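Local coordinates for ABC transporter substrate binding protein (Ribose) (Agrobacterium vitis, PDB 4WUT) that probably captures a sugar for an ABC importer and holds beta-D-fucopyranose in the cleft between its two lobes, at residues I154-Y159 with G214-N219; A85-P90 with P109-D114; I29-N34 with A63-I68; T262-S267 with V296-Q301; T222-G227 with N247-E252. All coordinates share one frame; numbering follows the deposited sequence.

Contact 1: I154-Y159 with G214-N219; sequences IAVMSY and GIFGAN. With FCB (beta-D-fucopyranose), chain E.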
# COMPACT_ATOMS: atom_id res chain seq x y z
N ILE A 154 -7.84 1.42 -21.19
CA ILE A 154 -7.92 0.97 -19.82
C ILE A 154 -7.93 2.18 -18.88
O ILE A 154 -7.44 3.24 -19.25
CB ILE A 154 -6.78 0.02 -19.42
CG1 ILE A 154 -5.44 0.75 -19.49
CG2 ILE A 154 -6.81 -1.27 -20.28
CD1 ILE A 154 -4.29 -0.08 -18.91
N ALA A 155 -8.49 2.01 -17.69
CA ALA A 155 -8.55 3.09 -16.70
C ALA A 155 -7.65 2.81 -15.53
O ALA A 155 -7.50 1.66 -15.10
CB ALA A 155 -9.98 3.25 -16.21
N VAL A 156 -7.06 3.87 -14.97
CA VAL A 156 -6.23 3.77 -13.79
C VAL A 156 -6.91 4.50 -12.63
O VAL A 156 -7.07 5.74 -12.66
CB VAL A 156 -4.83 4.38 -14.03
CG1 VAL A 156 -4.06 4.43 -12.73
CG2 VAL A 156 -4.10 3.55 -15.07
N MSE A 157 -7.30 3.72 -11.64
CA MSE A 157 -7.92 4.21 -10.40
C MSE A 157 -6.85 4.18 -9.32
O MSE A 157 -6.45 3.11 -8.81
CB MSE A 157 -9.11 3.32 -9.99
CG MSE A 157 -10.01 2.92 -11.16
SE MSE A 157 -10.64 4.38 -12.30
CE MSE A 157 -11.83 5.26 -11.10
N SER A 158 -6.37 5.37 -8.95
CA SER A 158 -5.35 5.50 -7.94
C SER A 158 -5.93 6.08 -6.65
O SER A 158 -7.14 6.18 -6.52
CB SER A 158 -4.19 6.33 -8.48
OG SER A 158 -3.11 6.31 -7.55
N TYR A 159 -5.06 6.36 -5.70
CA TYR A 159 -5.51 6.67 -4.35
C TYR A 159 -5.10 8.09 -3.95
O TYR A 159 -5.86 9.02 -4.17
CB TYR A 159 -5.07 5.59 -3.32
CG TYR A 159 -3.70 5.00 -3.38
CD1 TYR A 159 -3.35 4.11 -4.39
CD2 TYR A 159 -2.78 5.21 -2.37
CE1 TYR A 159 -2.12 3.51 -4.43
CE2 TYR A 159 -1.55 4.61 -2.39
CZ TYR A 159 -1.22 3.76 -3.43
OH TYR A 159 0.01 3.15 -3.46
N GLY A 214 -10.32 -2.65 -19.70
CA GLY A 214 -9.73 -3.05 -18.44
C GLY A 214 -9.60 -1.89 -17.48
O GLY A 214 -9.75 -0.73 -17.87
N ILE A 215 -9.32 -2.20 -16.22
CA ILE A 215 -9.32 -1.20 -15.16
C ILE A 215 -8.46 -1.71 -14.00
O ILE A 215 -8.52 -2.88 -13.61
CB ILE A 215 -10.78 -0.83 -14.72
CG1 ILE A 215 -10.79 0.32 -13.70
CG2 ILE A 215 -11.52 -2.06 -14.19
CD1 ILE A 215 -12.17 0.92 -13.53
N PHE A 216 -7.60 -0.81 -13.53
CA PHE A 216 -6.63 -1.06 -12.47
C PHE A 216 -6.96 -0.24 -11.23
O PHE A 216 -7.15 0.96 -11.33
CB PHE A 216 -5.23 -0.71 -13.01
CG PHE A 216 -4.12 -0.78 -12.01
CD1 PHE A 216 -3.92 -1.91 -11.24
CD2 PHE A 216 -3.21 0.27 -11.87
CE1 PHE A 216 -2.87 -2.01 -10.35
CE2 PHE A 216 -2.19 0.18 -10.97
CZ PHE A 216 -2.02 -0.94 -10.20
N GLY A 217 -7.07 -0.91 -10.09
CA GLY A 217 -7.32 -0.28 -8.80
C GLY A 217 -6.11 -0.43 -7.91
O GLY A 217 -5.78 -1.55 -7.51
N ALA A 218 -5.43 0.66 -7.57
CA ALA A 218 -4.05 0.55 -7.13
C ALA A 218 -3.80 0.34 -5.64
O ALA A 218 -2.65 0.24 -5.22
CB ALA A 218 -3.25 1.74 -7.65
N ASN A 219 -4.85 0.32 -4.83
CA ASN A 219 -4.73 -0.08 -3.44
C ASN A 219 -6.04 -0.67 -2.92
O ASN A 219 -7.05 -0.71 -3.63
CB ASN A 219 -4.20 1.05 -2.54
CG ASN A 219 -5.27 2.06 -2.14
OD1 ASN A 219 -6.34 2.18 -2.74
ND2 ASN A 219 -4.95 2.83 -1.11
C1 FCB E . -1.76 -0.36 0.38
C2 FCB E . -0.71 0.73 0.25
C3 FCB E . -0.67 1.57 1.41
C4 FCB E . -2.08 2.12 1.74
C5 FCB E . -3.01 0.87 1.80
C6 FCB E . -4.48 1.24 2.12
O1 FCB E . -1.92 -0.87 -0.86
O2 FCB E . 0.57 0.05 0.12
O3 FCB E . 0.25 2.65 1.11
O4 FCB E . -2.51 3.09 0.75
O5 FCB E . -3.03 0.25 0.59

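Contact 2: A85-P90 with P109-D114; sequences AILLAP and PVVIID. With FCB (beta-D-fucopyranose), chain E.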
# COMPACT_ATOMS: atom_id res chain seq x y z
N ALA A 85 11.38 4.73 19.92
CA ALA A 85 11.53 4.46 18.48
C ALA A 85 10.21 4.69 17.76
O ALA A 85 9.15 4.69 18.38
CB ALA A 85 11.99 3.02 18.23
N ILE A 86 10.30 4.86 16.45
CA ILE A 86 9.14 5.14 15.62
C ILE A 86 9.14 4.24 14.40
O ILE A 86 10.14 4.13 13.70
CB ILE A 86 9.12 6.62 15.16
CG1 ILE A 86 9.03 7.54 16.37
CG2 ILE A 86 7.99 6.84 14.12
CD1 ILE A 86 9.23 9.01 16.05
N LEU A 87 8.02 3.57 14.19
CA LEU A 87 7.77 2.82 12.97
C LEU A 87 6.73 3.61 12.21
O LEU A 87 5.59 3.74 12.69
CB LEU A 87 7.22 1.43 13.28
CG LEU A 87 7.08 0.46 12.10
CD1 LEU A 87 8.46 0.21 11.48
CD2 LEU A 87 6.42 -0.84 12.48
N LEU A 88 7.09 4.14 11.04
CA LEU A 88 6.25 5.11 10.33
C LEU A 88 5.95 4.67 8.91
O LEU A 88 6.88 4.33 8.17
CB LEU A 88 6.95 6.46 10.28
CG LEU A 88 6.26 7.58 9.48
CD1 LEU A 88 4.89 7.95 10.07
CD2 LEU A 88 7.18 8.78 9.42
N ALA A 89 4.67 4.68 8.53
CA ALA A 89 4.25 4.59 7.13
C ALA A 89 3.81 5.99 6.71
O ALA A 89 2.66 6.40 6.97
CB ALA A 89 3.10 3.61 6.96
N PRO A 90 4.72 6.75 6.10
CA PRO A 90 4.45 8.18 5.91
C PRO A 90 3.39 8.40 4.86
O PRO A 90 3.45 7.80 3.78
CB PRO A 90 5.79 8.74 5.44
CG PRO A 90 6.49 7.58 4.86
CD PRO A 90 6.08 6.39 5.68
N PRO A 109 15.48 6.18 16.89
CA PRO A 109 15.49 5.33 15.70
C PRO A 109 14.17 5.39 14.96
O PRO A 109 13.11 5.38 15.59
CB PRO A 109 15.71 3.93 16.26
CG PRO A 109 16.38 4.13 17.57
CD PRO A 109 15.82 5.43 18.11
N VAL A 110 14.23 5.47 13.63
CA VAL A 110 13.05 5.49 12.80
C VAL A 110 13.20 4.42 11.71
O VAL A 110 14.23 4.34 11.04
CB VAL A 110 12.84 6.86 12.14
CG1 VAL A 110 11.69 6.80 11.14
CG2 VAL A 110 12.56 7.95 13.19
N VAL A 111 12.18 3.59 11.56
CA VAL A 111 12.11 2.67 10.43
C VAL A 111 10.86 3.05 9.65
O VAL A 111 9.81 3.32 10.23
CB VAL A 111 12.08 1.23 10.92
CG1 VAL A 111 11.72 0.27 9.79
CG2 VAL A 111 13.41 0.87 11.55
N ILE A 112 11.00 3.12 8.33
CA ILE A 112 9.92 3.44 7.40
C ILE A 112 9.35 2.18 6.78
O ILE A 112 10.11 1.29 6.34
CB ILE A 112 10.42 4.40 6.30
CG1 ILE A 112 11.05 5.66 6.92
CG2 ILE A 112 9.32 4.74 5.32
CD1 ILE A 112 10.10 6.54 7.68
N ILE A 113 8.03 2.07 6.78
CA ILE A 113 7.36 0.96 6.11
C ILE A 113 6.42 1.44 5.02
O ILE A 113 5.88 2.56 5.09
CB ILE A 113 6.62 0.05 7.10
CG1 ILE A 113 5.66 0.88 7.96
CG2 ILE A 113 7.61 -0.74 7.95
CD1 ILE A 113 4.61 0.04 8.66
N ASP A 114 6.29 0.61 3.99
CA ASP A 114 5.23 0.69 2.99
C ASP A 114 5.39 1.78 1.94
O ASP A 114 5.33 1.51 0.73
CB ASP A 114 3.86 0.83 3.64
CG ASP A 114 2.77 1.02 2.63
OD1 ASP A 114 2.40 0.02 1.96
OD2 ASP A 114 2.30 2.17 2.44
C1 FCB E . -1.76 -0.36 0.38
C2 FCB E . -0.71 0.73 0.25
C3 FCB E . -0.67 1.57 1.41
C4 FCB E . -2.08 2.12 1.74
C5 FCB E . -3.01 0.87 1.80
C6 FCB E . -4.48 1.24 2.12
O1 FCB E . -1.92 -0.87 -0.86
O2 FCB E . 0.57 0.05 0.12
O3 FCB E . 0.25 2.65 1.11
O4 FCB E . -2.51 3.09 0.75
O5 FCB E . -3.03 0.25 0.59

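Contact 3: I29-N34 with A63-I68; sequences IVKTVN and AAESAI. With FCB (beta-D-fucopyranose), chain E.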
# COMPACT_ATOMS: atom_id res chain seq x y z
N ILE A 29 3.06 4.42 13.68
CA ILE A 29 2.23 5.47 13.11
C ILE A 29 1.97 5.17 11.65
O ILE A 29 2.90 5.11 10.82
CB ILE A 29 2.89 6.86 13.29
CG1 ILE A 29 3.05 7.18 14.77
CG2 ILE A 29 2.06 7.95 12.57
CD1 ILE A 29 3.91 8.42 15.06
N VAL A 30 0.70 4.93 11.32
CA VAL A 30 0.33 4.53 9.98
C VAL A 30 -0.60 5.55 9.33
O VAL A 30 -0.95 6.55 9.96
CB VAL A 30 -0.31 3.12 9.96
CG1 VAL A 30 0.72 2.07 10.42
CG2 VAL A 30 -1.56 3.07 10.79
N LYS A 31 -0.99 5.33 8.07
CA LYS A 31 -1.72 6.36 7.36
C LYS A 31 -3.16 6.55 7.82
O LYS A 31 -3.71 7.63 7.69
CB LYS A 31 -1.73 6.11 5.86
CG LYS A 31 -0.34 6.01 5.20
CD LYS A 31 -0.50 5.85 3.70
CE LYS A 31 0.79 5.52 2.97
NZ LYS A 31 0.52 5.38 1.52
N THR A 32 -3.77 5.47 8.32
CA THR A 32 -5.09 5.52 8.92
C THR A 32 -5.28 4.22 9.68
O THR A 32 -4.66 3.22 9.36
CB THR A 32 -6.21 5.66 7.88
OG1 THR A 32 -7.47 5.78 8.56
CG2 THR A 32 -6.26 4.45 6.93
N VAL A 33 -6.08 4.24 10.74
CA VAL A 33 -6.34 3.01 11.48
C VAL A 33 -7.57 2.30 10.90
O VAL A 33 -7.75 1.09 11.08
CB VAL A 33 -6.53 3.28 12.97
CG1 VAL A 33 -5.19 3.61 13.62
CG2 VAL A 33 -7.55 4.40 13.19
N ASN A 34 -8.38 3.07 10.17
CA ASN A 34 -9.60 2.55 9.56
C ASN A 34 -9.33 1.77 8.28
O ASN A 34 -9.67 2.24 7.18
CB ASN A 34 -10.53 3.72 9.23
CG ASN A 34 -10.83 4.58 10.44
OD1 ASN A 34 -10.97 4.06 11.55
ND2 ASN A 34 -10.93 5.89 10.23
N ALA A 63 -7.54 9.84 10.63
CA ALA A 63 -8.82 9.30 10.21
C ALA A 63 -8.86 8.94 8.74
O ALA A 63 -9.73 8.19 8.32
CB ALA A 63 -9.91 10.28 10.51
N ALA A 64 -7.91 9.44 7.96
CA ALA A 64 -7.90 9.17 6.53
C ALA A 64 -6.47 9.33 6.02
O ALA A 64 -5.68 10.06 6.59
CB ALA A 64 -8.80 10.12 5.80
N GLU A 65 -6.15 8.63 4.93
CA GLU A 65 -4.81 8.70 4.36
C GLU A 65 -4.45 10.05 3.78
O GLU A 65 -3.28 10.37 3.62
CB GLU A 65 -4.61 7.61 3.29
CG GLU A 65 -4.78 6.20 3.84
CD GLU A 65 -4.10 5.12 3.03
OE1 GLU A 65 -3.72 5.35 1.83
OE2 GLU A 65 -3.91 4.03 3.62
N SER A 66 -5.47 10.85 3.48
CA SER A 66 -5.29 12.21 2.97
C SER A 66 -4.99 13.23 4.07
O SER A 66 -4.65 14.38 3.78
CB SER A 66 -6.56 12.64 2.22
OG SER A 66 -7.72 12.46 3.00
N ALA A 67 -5.15 12.82 5.33
CA ALA A 67 -4.92 13.72 6.48
C ALA A 67 -3.45 13.78 6.81
O ALA A 67 -3.00 13.19 7.79
CB ALA A 67 -5.66 13.20 7.67
N ILE A 68 -2.70 14.53 6.00
CA ILE A 68 -1.25 14.57 6.10
C ILE A 68 -0.78 15.37 7.31
O ILE A 68 0.09 14.93 8.07
CB ILE A 68 -0.62 15.20 4.83
CG1 ILE A 68 -1.20 14.61 3.55
CG2 ILE A 68 0.86 15.05 4.84
CD1 ILE A 68 -1.11 13.15 3.51
C1 FCB E . -1.76 -0.36 0.38
C2 FCB E . -0.71 0.73 0.25
C3 FCB E . -0.67 1.57 1.41
C4 FCB E . -2.08 2.12 1.74
C5 FCB E . -3.01 0.87 1.80
C6 FCB E . -4.48 1.24 2.12
O1 FCB E . -1.92 -0.87 -0.86
O2 FCB E . 0.57 0.05 0.12
O3 FCB E . 0.25 2.65 1.11
O4 FCB E . -2.51 3.09 0.75
O5 FCB E . -3.03 0.25 0.59
O HOH W 1 -1.60 6.77 0.62
O HOH W 2 -2.50 10.15 7.26

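Contact 4: T262-S267 with V296-Q301; sequences TVVQGS and VVVTKQ. With FCB (beta-D-fucopyranose), chain E.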
# COMPACT_ATOMS: atom_id res chain seq x y z
N THR A 262 -5.32 -9.84 -8.09
CA THR A 262 -4.96 -8.77 -7.17
C THR A 262 -3.52 -8.99 -6.71
O THR A 262 -3.13 -10.12 -6.44
CB THR A 262 -5.98 -8.65 -6.00
OG1 THR A 262 -5.72 -7.45 -5.25
CG2 THR A 262 -5.94 -9.83 -5.08
N VAL A 263 -2.74 -7.90 -6.64
CA VAL A 263 -1.34 -7.97 -6.26
C VAL A 263 -1.26 -7.77 -4.75
O VAL A 263 -1.60 -6.69 -4.24
CB VAL A 263 -0.49 -6.91 -7.00
CG1 VAL A 263 0.98 -7.02 -6.64
CG2 VAL A 263 -0.68 -7.00 -8.52
N VAL A 264 -0.78 -8.78 -4.05
CA VAL A 264 -0.84 -8.81 -2.60
C VAL A 264 0.55 -8.64 -2.01
O VAL A 264 1.50 -9.32 -2.40
CB VAL A 264 -1.50 -10.12 -2.10
CG1 VAL A 264 -1.69 -10.07 -0.59
CG2 VAL A 264 -2.84 -10.35 -2.80
N GLN A 265 0.63 -7.74 -1.04
CA GLN A 265 1.87 -7.34 -0.38
C GLN A 265 2.13 -8.11 0.92
O GLN A 265 1.29 -8.87 1.39
CB GLN A 265 1.85 -5.84 -0.08
CG GLN A 265 1.47 -4.98 -1.22
CD GLN A 265 1.49 -3.53 -0.82
OE1 GLN A 265 2.56 -2.92 -0.72
NE2 GLN A 265 0.34 -2.99 -0.53
N GLY A 266 3.31 -7.92 1.49
CA GLY A 266 3.66 -8.54 2.76
C GLY A 266 3.32 -7.62 3.92
O GLY A 266 4.20 -7.16 4.67
N SER A 267 2.04 -7.35 4.09
CA SER A 267 1.62 -6.39 5.11
C SER A 267 1.94 -6.84 6.55
O SER A 267 2.43 -6.06 7.38
CB SER A 267 0.14 -6.02 4.96
OG SER A 267 -0.70 -7.14 5.06
N VAL A 296 2.84 -11.27 -4.15
CA VAL A 296 2.25 -12.41 -4.83
C VAL A 296 1.08 -11.91 -5.67
O VAL A 296 0.20 -11.20 -5.17
CB VAL A 296 1.74 -13.45 -3.83
CG1 VAL A 296 1.15 -14.67 -4.57
CG2 VAL A 296 2.86 -13.87 -2.90
N VAL A 297 1.07 -12.26 -6.95
CA VAL A 297 -0.08 -11.95 -7.80
C VAL A 297 -1.07 -13.08 -7.62
O VAL A 297 -0.82 -14.21 -8.03
CB VAL A 297 0.32 -11.81 -9.28
CG1 VAL A 297 -0.91 -11.55 -10.14
CG2 VAL A 297 1.32 -10.66 -9.45
N VAL A 298 -2.19 -12.75 -7.00
CA VAL A 298 -3.20 -13.73 -6.63
C VAL A 298 -4.32 -13.74 -7.66
O VAL A 298 -4.91 -12.69 -7.97
CB VAL A 298 -3.79 -13.41 -5.24
CG1 VAL A 298 -4.98 -14.29 -4.97
CG2 VAL A 298 -2.76 -13.56 -4.14
N THR A 299 -4.63 -14.94 -8.14
CA THR A 299 -5.62 -15.20 -9.16
C THR A 299 -6.39 -16.45 -8.77
O THR A 299 -6.09 -17.08 -7.76
CB THR A 299 -4.97 -15.47 -10.51
OG1 THR A 299 -4.27 -16.73 -10.45
CG2 THR A 299 -4.01 -14.36 -10.91
N LYS A 300 -7.37 -16.82 -9.60
CA LYS A 300 -8.09 -18.08 -9.41
C LYS A 300 -7.15 -19.28 -9.53
O LYS A 300 -7.45 -20.37 -9.03
CB LYS A 300 -9.21 -18.20 -10.44
CG LYS A 300 -10.52 -17.46 -10.12
CD LYS A 300 -11.51 -17.60 -11.30
CE LYS A 300 -12.88 -17.01 -11.03
NZ LYS A 300 -13.80 -17.12 -12.23
N GLN A 301 -6.02 -19.10 -10.21
CA GLN A 301 -5.08 -20.21 -10.42
C GLN A 301 -4.16 -20.48 -9.22
O GLN A 301 -3.52 -21.52 -9.20
CB GLN A 301 -4.22 -19.96 -11.67
CG GLN A 301 -4.96 -20.00 -13.00
CD GLN A 301 -5.79 -18.77 -13.29
OE1 GLN A 301 -7.01 -18.85 -13.40
NE2 GLN A 301 -5.14 -17.62 -13.43
C1 FCB E . -1.76 -0.36 0.38
C2 FCB E . -0.71 0.73 0.25
C3 FCB E . -0.67 1.57 1.41
C4 FCB E . -2.08 2.12 1.74
C5 FCB E . -3.01 0.87 1.80
C6 FCB E . -4.48 1.24 2.12
O1 FCB E . -1.92 -0.87 -0.86
O2 FCB E . 0.57 0.05 0.12
O3 FCB E . 0.25 2.65 1.11
O4 FCB E . -2.51 3.09 0.75
O5 FCB E . -3.03 0.25 0.59

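Contact 5: T222-G227 with N247-E252; sequences TAIGMG and NQDLQE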
# COMPACT_ATOMS: atom_id res chain seq x y z
N THR A 222 -9.41 1.34 -2.96
CA THR A 222 -9.73 1.76 -4.32
C THR A 222 -10.21 0.53 -5.08
O THR A 222 -11.18 0.61 -5.83
CB THR A 222 -8.53 2.42 -5.01
OG1 THR A 222 -8.07 3.55 -4.24
CG2 THR A 222 -8.87 2.85 -6.38
N ALA A 223 -9.53 -0.59 -4.89
CA ALA A 223 -9.90 -1.80 -5.61
C ALA A 223 -11.23 -2.35 -5.14
O ALA A 223 -11.98 -2.92 -5.94
CB ALA A 223 -8.80 -2.84 -5.45
N ILE A 224 -11.54 -2.20 -3.85
CA ILE A 224 -12.84 -2.64 -3.34
C ILE A 224 -13.96 -1.77 -3.92
O ILE A 224 -14.97 -2.27 -4.42
CB ILE A 224 -12.87 -2.60 -1.81
CG1 ILE A 224 -11.89 -3.65 -1.26
CG2 ILE A 224 -14.30 -2.88 -1.31
CD1 ILE A 224 -11.65 -3.62 0.20
N GLY A 225 -13.78 -0.46 -3.90
CA GLY A 225 -14.80 0.38 -4.50
C GLY A 225 -14.98 0.09 -5.98
O GLY A 225 -16.08 0.14 -6.50
N MSE A 226 -13.87 -0.14 -6.66
CA MSE A 226 -13.85 -0.49 -8.08
C MSE A 226 -14.66 -1.76 -8.32
O MSE A 226 -15.53 -1.79 -9.19
CB MSE A 226 -12.41 -0.71 -8.52
CG MSE A 226 -12.27 -1.10 -9.97
SE MSE A 226 -10.42 -1.50 -10.39
CE MSE A 226 -10.25 -3.19 -9.44
N GLY A 227 -14.39 -2.81 -7.55
CA GLY A 227 -15.09 -4.05 -7.76
C GLY A 227 -16.58 -3.88 -7.53
O GLY A 227 -17.40 -4.39 -8.30
N ASN A 247 -7.64 -8.42 1.26
CA ASN A 247 -8.60 -8.67 2.32
C ASN A 247 -9.74 -9.56 1.85
O ASN A 247 -9.74 -10.04 0.72
CB ASN A 247 -9.11 -7.36 2.91
CG ASN A 247 -10.22 -6.74 2.09
OD1 ASN A 247 -10.41 -7.02 0.91
ND2 ASN A 247 -10.95 -5.83 2.73
N GLN A 248 -10.73 -9.77 2.71
CA GLN A 248 -11.84 -10.68 2.38
C GLN A 248 -12.62 -10.23 1.13
O GLN A 248 -12.96 -11.05 0.27
CB GLN A 248 -12.77 -10.83 3.57
CG GLN A 248 -12.13 -11.47 4.80
CD GLN A 248 -11.51 -12.82 4.51
OE1 GLN A 248 -12.16 -13.72 3.95
NE2 GLN A 248 -10.25 -12.99 4.90
N ASP A 249 -12.89 -8.94 1.00
CA ASP A 249 -13.65 -8.46 -0.16
C ASP A 249 -12.90 -8.77 -1.46
O ASP A 249 -13.49 -9.15 -2.46
CB ASP A 249 -13.89 -6.95 -0.12
CG ASP A 249 -14.65 -6.51 1.11
OD1 ASP A 249 -15.89 -6.50 1.05
OD2 ASP A 249 -14.02 -6.13 2.11
N LEU A 250 -11.61 -8.50 -1.47
CA LEU A 250 -10.81 -8.71 -2.67
C LEU A 250 -10.65 -10.20 -2.99
O LEU A 250 -10.71 -10.60 -4.15
CB LEU A 250 -9.46 -7.99 -2.53
CG LEU A 250 -9.62 -6.47 -2.45
CD1 LEU A 250 -8.33 -5.78 -2.01
CD2 LEU A 250 -10.05 -5.95 -3.80
N GLN A 251 -10.49 -11.02 -1.96
CA GLN A 251 -10.46 -12.46 -2.17
C GLN A 251 -11.75 -12.92 -2.84
O GLN A 251 -11.73 -13.72 -3.78
CB GLN A 251 -10.28 -13.20 -0.84
CG GLN A 251 -8.90 -13.10 -0.28
CD GLN A 251 -8.81 -13.69 1.12
OE1 GLN A 251 -9.16 -14.86 1.35
NE2 GLN A 251 -8.35 -12.87 2.08
N GLU A 252 -12.87 -12.38 -2.37
CA GLU A 252 -14.17 -12.77 -2.93
C GLU A 252 -14.35 -12.33 -4.38
O GLU A 252 -14.92 -13.09 -5.19
CB GLU A 252 -15.33 -12.26 -2.06
CG GLU A 252 -15.45 -13.01 -0.74
CD GLU A 252 -15.45 -14.52 -0.94
OE1 GLU A 252 -16.51 -15.07 -1.35
OE2 GLU A 252 -14.39 -15.17 -0.72

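Contact 1: I154-Y159 with G214-N219
Tyr159 and Asn219 lie one over the other, the phenol ring and the carboxamide turned only 8° apart. ND2 of Asn219 sits 3.3 Å above the ring plane of Tyr159, displaced toward its rim, while Asn219 CB rests over the same ring in a CH-pi contact, 3.8 Å from the Tyr159 centroid. The carboxamide is fixed in its rotation: OD1 bonds to Thr222, and ND2 donates both to Ser193 and, at 3.1 Å, to O4 of the bound fucose. The stack and these bonds together probably keep ND2 aimed at the sugar. Tyr159 CG stands between its backbone N and carbonyl carbon (chi1 42°), which brings the ring over Asn219, in the loop that follows strand 214-217, with Ala218 CB at its edge. Farther from the sugar, selenomethionine Met157 bends at chi2 and chi3 and crosses Ile215, with CG of Met157 3.7 Å from CG1 of Ile215. The strands pair in parallel, Met157 N donating to Phe216 O at 2.8 Å. Helices 195-208 and 220-232 pack on the Met157 and Ile215 face, helix 164-180 takes the other, where Phe173 stacks on Phe216, and strand 184-190 pairs with the far edge of strand 153-158.

Contact 2: A85-P90 with P109-D114
Ile113 N donates to Leu88 O at 2.9 Å, the last of four backbone bonds that join strands 85-88 and 110-113 as the parallel pair of a beta-alpha-beta crossover, helix 97-105 lying between them in the chain. Leu88 in turn donates to Val111 O, so both polar groups of its backbone are paired with this neighbour. Where strand 110-113 ends, Asp114 holds the sugar with both carboxylate oxygens: OD1 accepts from fucose O2 at 2.6 Å, and OD2 from fucose O3 at a very short 2.5 Å. Asp114 thus binds two adjacent hydroxyls from the loop after the strand. CG of Asp114 is trans to the backbone N (chi1 175°), which carries the carboxylate onward from the strand to the ligand. Side chains fill both faces of the pair. On one, Leu87 CD1 touches both Val111 CG1, 3.7 Å away, and Ile113 CG2, with helix 267-282 covering Leu87 and Val111. On the other, Leu88 and Ile112 run side by side in the same direction, and Leu117 packs on Ile112. Beyond them the ring of Pro90 crosses Ile112 at nearly a right angle, its CD 3.7 Å from Ile112 CG2.

Contact 3: I29-N34 with A63-I68
Lys31 lays its aliphatic chain against Glu65, CD of the lysine 3.7 Å from CD of the glutamate. Both stand on loops of an alpha/beta lobe: segment 29-34 leads from strand 25-29 to helix 36-49, and segment 63-68 from strand 56-60 to helix 68-80, so the contact forms where parallel strands open onto the sugar cleft. The outstretched lysine chain delivers NZ of Lys31 to fucose O3 at 2.8 Å, with Ser115 as a further partner. Glu65 OE1 accepts from fucose O4 at 2.8 Å and also bonds to Ser193, while OE2 is bonded to Trp38 NE1. The opposite charges do not meet directly; a water bridges them, accepting from Lys31 NZ at 2.7 Å and donating to Glu65 OE1. Their mutual field would probably still favour the charged forms. Thr32 crosses Glu65 at about a right angle, CG2 against CG, and its OG1 both bonds to Pro62 O and accepts from Asn34 N, making an ST turn. The facing loop forms a type I turn from Ala64 to Ala67. On the exposed side, Asn34 ND2 donates to Ala63 O over 3.2 Å, bent to 136° at the hydrogen.

Contact 4: T262-S267 with V296-Q301
Val298 N donates to Thr262 O at 2.8 Å, and the return bond from Thr262 N to Val298 O measures 2.9 Å. The same two-bond exchange recurs two residues along, where Val264 N reaches Val296 O at 2.8 Å and Val296 N returns to Val264 O. The four bonds are nearly straight at the hydrogen. Between these hydrogen-bonded pairs lies the non-hydrogen-bonded pair of Val263 and Val297, whose CG2 atoms face each other at 4.3 Å. On the opposite face of the sheet, Val264 CG2 and Val298 CG2 come to 3.5 Å, closer than usual for methyl groups. The two valines approach at a slant; each has CG2 opposite its carbonyl carbon, and this rotation aims the two methyls at each other. Thr262 lies alongside Val298, its CG2 toward the valine CB, while OG1 is held by Asp245 O. Strand 290-298 runs parallel to 127-130 and antiparallel to 261-265, and so stands where the sheet changes direction between the lobes, consistent with a chain crossing between the lobes of a two-lobed periplasmic binding protein. Its neighbour 261-265 leads toward the sugar: Gln265 donates from NE2 to fucose O2 at 3.1 Å, with an angle of 167° at the hydrogen. Asp245 OD1 takes a second bond from NE2 and Thr131 binds OE1, which fixes which way the amide is turned. The chain then continues into helix 267-282, whose first residue, Ser267, reaches Asn40 of helix 36-49.

Contact 5: T222-G227 with N247-E252
Ile224 and Leu250 form the tight centre of this helix-helix contact, their side chains crossing at about a right angle with Ile224 CG1 3.8 Å from Leu250 CG. Beside them Leu250 CD2 reaches Ala223 CB at 3.7 Å, and Leu259 covers Leu250 further. The tip of Ile224, CD1, also presses on the carboxamide of Asn247, which comes from the opposite direction, CD1 to ND2 being 3.4 Å. The axes of helices 222-227 and 248-252 pass 9.8 Å apart at 46°. Toward the partly exposed side the packing thins: CD1 of Ile224 meets Asp249 OD2 at 3.9 Å and Asp249 CB at a similar range. Asn247 is the N-cap residue of helix 248-255. Its CG stands between the backbone N and the carbonyl carbon (chi1 82°), so that OD1 turns back over the helix start and accepts from Leu250 N at 3.0 Å. The helices meet through van der Waals contacts, the isoleucine methyl lying against polar groups without bonding to them. Asn247 is bonded within the cap and to Thr36, and the negative charge of Asp249, partly balanced by a salt bridge from OD1 to Arg228, may also interact favourably with the helix dipole.

Contacts 1 to 4 touch the fucose from both sides of the cleft, the centres of contacts 1 and 2 being 27 Å apart. Fucose O4 joins contacts 1 and 3, accepting from Asn219 and donating to Glu65; Asn219 ND2 and Glu65 OE1 are 4.1 Å apart. Contact 4 meets contact 2 at fucose O2, which both Gln265 and Asp114 bond, Gln265 OE1 lying 4.0 Å from Asp114 OD1. Contact 3 continues into contact 2 through a probable sheet bond, Ile29 N to Leu87 O, of 2.8 Å. Contact 5 stays off the sugar, the Leu250 side chain about 8 Å from it at the nearest atoms, but backs contact 1, Thr222 CG2 lying 3.4 Å from Met157 O.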